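PDB 2J5Z: ficolin-3 from Homo sapiens, which is a lectin of innate immunity that binds galactose through its fibrinogen-like domain and probably recognises carbohydrates on microbial surfaces. Local coordinates for residues A[23-29]-A[40-46]; A[8-14]-A[30-34]. Numbering follows the deposited sequence.

Interaction 1: A[23-29]-A[40-46]; sequences ATLSGWY and PVFCDMD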
loop_
_atom_site.group_PDB
_atom_site.type_symbol
_atom_site.label_atom_id
_atom_site.label_comp_id
_atom_site.label_asym_id
_atom_site.label_seq_id
_atom_site.Cartn_x
_atom_site.Cartn_y
_atom_site.Cartn_z
ATOM N N ALA A 23 -11.632 -11.698 8.316
ATOM C CA ALA A 23 -10.717 -10.803 7.612
ATOM C C ALA A 23 -10.289 -11.458 6.310
ATOM O O ALA A 23 -9.327 -12.226 6.268
ATOM C CB ALA A 23 -9.503 -10.463 8.486
ATOM N N THR A 24 -11.017 -11.155 5.241
ATOM C CA THR A 24 -10.865 -11.880 3.981
ATOM C C THR A 24 -10.023 -11.203 2.902
ATOM O O THR A 24 -9.787 -11.801 1.840
ATOM C CB THR A 24 -12.238 -12.178 3.378
ATOM O OG1 THR A 24 -12.984 -10.960 3.339
ATOM C CG2 THR A 24 -12.986 -13.186 4.228
ATOM N N LEU A 25 -9.571 -9.977 3.146
ATOM C CA LEU A 25 -8.718 -9.288 2.173
ATOM C C LEU A 25 -7.244 -9.372 2.565
ATOM O O LEU A 25 -6.876 -9.005 3.679
ATOM C CB LEU A 25 -9.129 -7.817 2.057
ATOM C CG LEU A 25 -10.176 -7.430 0.996
ATOM C CD1 LEU A 25 -11.099 -8.563 0.591
ATOM C CD2 LEU A 25 -10.957 -6.153 1.347
ATOM N N SER A 26 -6.396 -9.831 1.654
ATOM C CA SER A 26 -4.957 -9.846 1.947
ATOM C C SER A 26 -4.430 -8.454 2.265
ATOM O O SER A 26 -4.882 -7.459 1.692
ATOM C CB SER A 26 -4.178 -10.433 0.767
ATOM O OG SER A 26 -4.685 -11.711 0.440
ATOM N N GLY A 27 -3.484 -8.351 3.196
ATOM C CA GLY A 27 -2.926 -7.042 3.487
ATOM C C GLY A 27 -2.254 -7.050 4.845
ATOM O O GLY A 27 -2.039 -8.115 5.423
ATOM N N TRP A 28 -1.978 -5.863 5.365
ATOM C CA TRP A 28 -1.240 -5.730 6.637
ATOM C C TRP A 28 -2.181 -5.765 7.847
ATOM O O TRP A 28 -3.177 -5.028 7.914
ATOM C CB TRP A 28 -0.364 -4.471 6.615
ATOM C CG TRP A 28 0.756 -4.637 5.635
ATOM C CD1 TRP A 28 0.741 -4.323 4.303
ATOM C CD2 TRP A 28 2.033 -5.232 5.895
ATOM N NE1 TRP A 28 1.938 -4.672 3.723
ATOM C CE2 TRP A 28 2.751 -5.226 4.676
ATOM C CE3 TRP A 28 2.653 -5.733 7.046
ATOM C CZ2 TRP A 28 4.048 -5.736 4.571
ATOM C CZ3 TRP A 28 3.945 -6.231 6.944
ATOM C CH2 TRP A 28 4.631 -6.222 5.715
ATOM N N TYR A 29 -1.866 -6.644 8.791
ATOM C CA TYR A 29 -2.666 -6.835 9.992
ATOM C C TYR A 29 -1.729 -6.901 11.185
ATOM O O TYR A 29 -0.579 -7.255 11.035
ATOM C CB TYR A 29 -3.412 -8.156 9.936
ATOM C CG TYR A 29 -4.526 -8.197 8.915
ATOM C CD1 TYR A 29 -5.825 -7.885 9.274
ATOM C CD2 TYR A 29 -4.267 -8.544 7.596
ATOM C CE1 TYR A 29 -6.859 -7.925 8.342
ATOM C CE2 TYR A 29 -5.282 -8.586 6.658
ATOM C CZ TYR A 29 -6.574 -8.272 7.044
ATOM O OH TYR A 29 -7.589 -8.300 6.119
ATOM N N PRO A 40 3.074 -5.903 13.052
ATOM C CA PRO A 40 2.422 -5.852 11.734
ATOM C C PRO A 40 2.968 -6.960 10.839
ATOM O O PRO A 40 4.183 -7.166 10.774
ATOM C CB PRO A 40 2.845 -4.483 11.174
ATOM C CG PRO A 40 3.444 -3.745 12.347
ATOM C CD PRO A 40 4.011 -4.784 13.231
ATOM N N VAL A 41 2.075 -7.658 10.140
ATOM C CA VAL A 41 2.470 -8.728 9.230
ATOM C C VAL A 41 1.548 -8.682 8.027
ATOM O O VAL A 41 0.423 -8.188 8.129
ATOM C CB VAL A 41 2.295 -10.141 9.865
ATOM C CG1 VAL A 41 3.140 -10.277 11.140
ATOM C CG2 VAL A 41 0.833 -10.390 10.149
ATOM N N PHE A 42 2.030 -9.198 6.900
ATOM C CA PHE A 42 1.201 -9.322 5.701
ATOM C C PHE A 42 0.544 -10.678 5.665
ATOM O O PHE A 42 1.236 -11.703 5.650
ATOM C CB PHE A 42 2.020 -9.118 4.427
ATOM C CG PHE A 42 1.174 -9.055 3.190
ATOM C CD1 PHE A 42 0.669 -7.835 2.745
ATOM C CD2 PHE A 42 0.854 -10.207 2.493
ATOM C CE1 PHE A 42 -0.129 -7.764 1.617
ATOM C CE2 PHE A 42 0.040 -10.145 1.354
ATOM C CZ PHE A 42 -0.440 -8.913 0.922
ATOM N N CYS A 43 -0.791 -10.687 5.674
ATOM C CA CYS A 43 -1.547 -11.938 5.577
ATOM C C CYS A 43 -2.058 -12.097 4.159
ATOM O O CYS A 43 -2.700 -11.184 3.628
ATOM C CB CYS A 43 -2.746 -11.915 6.507
ATOM S SG CYS A 43 -2.344 -11.901 8.269
ATOM N N ASP A 44 -1.763 -13.238 3.549
ATOM C CA ASP A 44 -2.355 -13.556 2.245
ATOM C C ASP A 44 -3.599 -14.370 2.542
ATOM O O ASP A 44 -3.511 -15.501 3.018
ATOM C CB ASP A 44 -1.370 -14.334 1.372
ATOM C CG ASP A 44 -1.962 -14.727 0.025
ATOM O OD1 ASP A 44 -3.194 -14.887 -0.070
ATOM O OD2 ASP A 44 -1.179 -14.881 -0.941
ATOM N N MET A 45 -4.759 -13.785 2.274
ATOM C CA MET A 45 -6.022 -14.408 2.637
ATOM C C MET A 45 -6.675 -15.119 1.459
ATOM O O MET A 45 -7.818 -15.558 1.559
ATOM C CB MET A 45 -6.985 -13.358 3.186
ATOM C CG MET A 45 -6.483 -12.631 4.447
ATOM S SD MET A 45 -5.944 -13.818 5.694
ATOM C CE MET A 45 -6.154 -12.828 7.184
ATOM N N ASP A 46 -5.949 -15.254 0.351
ATOM C CA ASP A 46 -6.559 -15.755 -0.887
ATOM C C ASP A 46 -5.870 -16.973 -1.520
ATOM O O ASP A 46 -6.544 -17.901 -1.974
ATOM C CB ASP A 46 -6.701 -14.621 -1.910
ATOM C CG ASP A 46 -7.872 -14.834 -2.860
ATOM O OD1 ASP A 46 -8.362 -15.981 -2.946
ATOM O OD2 ASP A 46 -8.306 -13.857 -3.505
HETATM O O HOH W 1 -8.949 -13.271 -0.426
HETATM O O HOH W 2 -10.378 -14.283 1.281
HETATM O O HOH W 3 -3.804 -12.145 -1.971
#
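Residues 27-29 and 41-43 pair as an antiparallel hairpin within the contact of 23-29 with 40-46, near the N-terminal end of the fibrinogen-like domain, between the start of strand 28-32 and the end of strand 38-44. Two hydrogen-bonded pairs flank the non-hydrogen-bonded pair W28-F42: G27 N to C43 O (3.0 Å) with C43 N to G27 O (2.9 Å), and Y29 N to V41 O with V41 N to Y29 O (both 2.8 Å). W28 and F42 share one face: the edge of F42 meets the five-membered ring of W28 (centroids 5.2 Å apart, planes at 73°), while F42 CB lies 3.9 Å above the centroid of the indole six-membered ring, a CH-pi contact. On the other face, Y29 CD2 packs 3.9 Å from C43 CB. At G27 the chain turns a corner into the hairpin strand; its phi/psi of 161/-165° would jam a CB against the preceding carbonyl. Before this corner the S26 side chain links the segments, OG accepting from M45 N at 2.8 Å. Y29 OH returns to L25 O (2.6 Å), and M45 CE reaches to 3.4 Å from A23 O. D44 OD1 accepts from D46 N (2.8 Å), an Asx turn ending the strand, while D44 OD2 forms a salt bridge with R217. L25 and S26 pair in parallel with a strand of a second subunit, so that beta structure continues across the interface. Within the chain, strand 52-58 borders the far edge of 38-44, helix 15-20 lies against Y29 and M45, and C43 is disulfide-bonded to C15 at that helix's start.

Interaction 2: A[8-14]-A[30-34]; sequences CQEGPRN and HLCLP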
loop_
_atom_site.group_PDB
_atom_site.type_symbol
_atom_site.label_atom_id
_atom_site.label_comp_id
_atom_site.label_asym_id
_atom_site.label_seq_id
_atom_site.Cartn_x
_atom_site.Cartn_y
_atom_site.Cartn_z
ATOM N N CYS A 8 -0.161 -4.996 24.219
ATOM C CA CYS A 8 -0.753 -6.005 23.293
ATOM C C CYS A 8 -1.925 -6.726 23.934
ATOM O O CYS A 8 -1.747 -7.756 24.586
ATOM C CB CYS A 8 0.292 -7.037 22.904
ATOM S SG CYS A 8 -0.026 -7.829 21.348
ATOM N N GLN A 9 -3.082 -5.890 23.598
ATOM C CA GLN A 9 -4.363 -6.096 24.262
ATOM C C GLN A 9 -5.144 -7.240 23.623
ATOM O O GLN A 9 -6.272 -7.054 23.167
ATOM C CB GLN A 9 -4.157 -6.364 25.755
ATOM C CG GLN A 9 -3.126 -5.460 26.412
ATOM C CD GLN A 9 -3.742 -4.215 27.018
ATOM O OE1 GLN A 9 -4.861 -3.837 26.668
ATOM N NE2 GLN A 9 -3.018 -3.575 27.929
ATOM N N GLU A 10 -4.537 -8.422 23.592
ATOM C CA GLU A 10 -5.212 -9.613 23.088
ATOM C C GLU A 10 -4.699 -10.013 21.707
ATOM O O GLU A 10 -3.764 -10.803 21.580
ATOM C CB GLU A 10 -5.064 -10.777 24.070
ATOM C CG GLU A 10 -3.716 -10.832 24.767
ATOM C CD GLU A 10 -2.918 -12.064 24.389
ATOM O OE1 GLU A 10 -3.524 -13.039 23.896
ATOM O OE2 GLU A 10 -1.684 -12.057 24.582
ATOM N N GLY A 11 -5.325 -9.456 20.676
ATOM C CA GLY A 11 -5.048 -9.824 19.289
ATOM C C GLY A 11 -5.032 -11.288 18.891
ATOM O O GLY A 11 -5.036 -12.179 19.744
ATOM N N PRO A 12 -5.011 -11.537 17.571
ATOM C CA PRO A 12 -4.944 -12.853 16.942
ATOM C C PRO A 12 -3.525 -13.398 16.922
ATOM O O PRO A 12 -2.565 -12.632 16.897
ATOM C CB PRO A 12 -5.403 -12.575 15.508
ATOM C CG PRO A 12 -4.972 -11.161 15.260
ATOM C CD PRO A 12 -5.065 -10.447 16.578
ATOM N N ARG A 13 -3.400 -14.720 16.889
ATOM C CA ARG A 13 -2.097 -15.374 16.984
ATOM C C ARG A 13 -1.476 -15.731 15.627
ATOM O O ARG A 13 -0.291 -16.067 15.547
ATOM C CB ARG A 13 -2.205 -16.612 17.875
ATOM C CG ARG A 13 -2.787 -16.303 19.249
ATOM C CD ARG A 13 -3.200 -17.560 19.998
ATOM N NE ARG A 13 -4.306 -18.260 19.350
ATOM C CZ ARG A 13 -5.105 -19.124 19.969
ATOM N NH1 ARG A 13 -4.928 -19.388 21.258
ATOM N NH2 ARG A 13 -6.089 -19.717 19.304
ATOM N N ASN A 14 -2.278 -15.660 14.566
ATOM C CA ASN A 14 -1.784 -15.899 13.213
ATOM C C ASN A 14 -2.780 -15.422 12.165
ATOM O O ASN A 14 -3.841 -14.916 12.509
ATOM C CB ASN A 14 -1.482 -17.379 13.000
ATOM C CG ASN A 14 -2.662 -18.276 13.329
ATOM O OD1 ASN A 14 -3.794 -18.042 12.884
ATOM N ND2 ASN A 14 -2.400 -19.326 14.098
ATOM N N HIS A 30 -2.235 -6.612 12.372
ATOM C CA HIS A 30 -1.422 -6.808 13.577
ATOM C C HIS A 30 -1.689 -8.156 14.238
ATOM O O HIS A 30 -2.848 -8.558 14.404
ATOM C CB HIS A 30 -1.647 -5.660 14.546
ATOM C CG HIS A 30 -0.994 -4.389 14.111
ATOM N ND1 HIS A 30 0.136 -3.889 14.720
ATOM C CD2 HIS A 30 -1.288 -3.536 13.103
ATOM C CE1 HIS A 30 0.496 -2.770 14.119
ATOM N NE2 HIS A 30 -0.350 -2.535 13.132
ATOM N N LEU A 31 -0.619 -8.871 14.573
ATOM C CA LEU A 31 -0.733 -10.085 15.369
ATOM C C LEU A 31 -0.278 -9.727 16.772
ATOM O O LEU A 31 0.506 -8.804 16.948
ATOM C CB LEU A 31 0.181 -11.196 14.852
ATOM C CG LEU A 31 0.103 -11.684 13.411
ATOM C CD1 LEU A 31 0.945 -12.941 13.235
ATOM C CD2 LEU A 31 -1.344 -11.945 13.019
ATOM N N CYS A 32 -0.785 -10.444 17.764
ATOM C CA CYS A 32 -0.291 -10.287 19.127
ATOM C C CYS A 32 0.616 -11.479 19.393
ATOM O O CYS A 32 0.159 -12.619 19.454
ATOM C CB CYS A 32 -1.442 -10.221 20.139
ATOM S SG CYS A 32 -0.955 -9.574 21.791
ATOM N N LEU A 33 1.913 -11.206 19.495
ATOM C CA LEU A 33 2.908 -12.240 19.749
ATOM C C LEU A 33 2.780 -12.818 21.154
ATOM O O LEU A 33 2.265 -12.158 22.058
ATOM C CB LEU A 33 4.313 -11.671 19.565
ATOM C CG LEU A 33 4.664 -11.170 18.160
ATOM C CD1 LEU A 33 6.008 -10.494 18.185
ATOM C CD2 LEU A 33 4.676 -12.334 17.196
ATOM N N PRO A 34 3.248 -14.057 21.339
ATOM C CA PRO A 34 3.156 -14.730 22.637
ATOM C C PRO A 34 3.667 -13.859 23.788
ATOM O O PRO A 34 3.113 -13.910 24.890
ATOM C CB PRO A 34 4.051 -15.956 22.453
ATOM C CG PRO A 34 3.964 -16.252 20.986
ATOM C CD PRO A 34 3.870 -14.914 20.311
#
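A disulfide and one backbone hydrogen bond fasten the N-terminal loop 8-14 to the end of hairpin strand 28-32, at the edge of the fibrinogen-like domain. C8 and C32 both adopt the t rotamer (chi1 -155° and -164°), bringing SG to SG at 2.0 Å; the disulfide torsion of 173° is nearly trans, far from the usual values near +90° or -90°, so the bridge is modelled in an extended, strained form. Next to it the chain doubles back through an inverse gamma turn centred on Q9, with E10 N bonded to C8 O at 3.0 Å. The side chain of E10 bends back until OE2 is 3.8 Å from C32 SG. G11 crosses directly over C32: a CB here would run into C32 CB, and its positive phi of 50° also favours glycine. P12 lays its ring beside the strand, CG 3.5 Å from H30 O and 4.3 Å from L31 CD2. L31, in the m,t rotamer, has its CB directed sideways, but its end comes near the loop, CD2 lying 3.9 Å from N14 C, and it also packs on L18 of helix 15-20. R13 and N14 direct their CB atoms away from the strand; R13 forms a salt bridge with E17, and N14, with chi1 at 54° (p), is the N-cap whose OD1 accepts from E17 N. The loop meets the strand's backbone through C32 N, which donates to P12 O at 3.0 Å.

From the first modelled residue, C8, the chain runs through loop 8-14 into helix 15-20, then through 23-29 into strand 28-32. Interaction 2 closes this first loop when residues 30-34 come back beside 8-14, with 15 residues between. The chain then turns into strand 38-44, and interaction 1 closes the hairpin as 40-46 returns along 23-29. The two loops cross rather than nest, since 23-29 lies inside the first and 40-46 beyond it. Strand 28-32 serves both, and the contacts touch where V41 CG2 packs 3.6 Å from L31 CG. Together they tie the N-terminal loop, helix 15-20 and the hairpin into one unit.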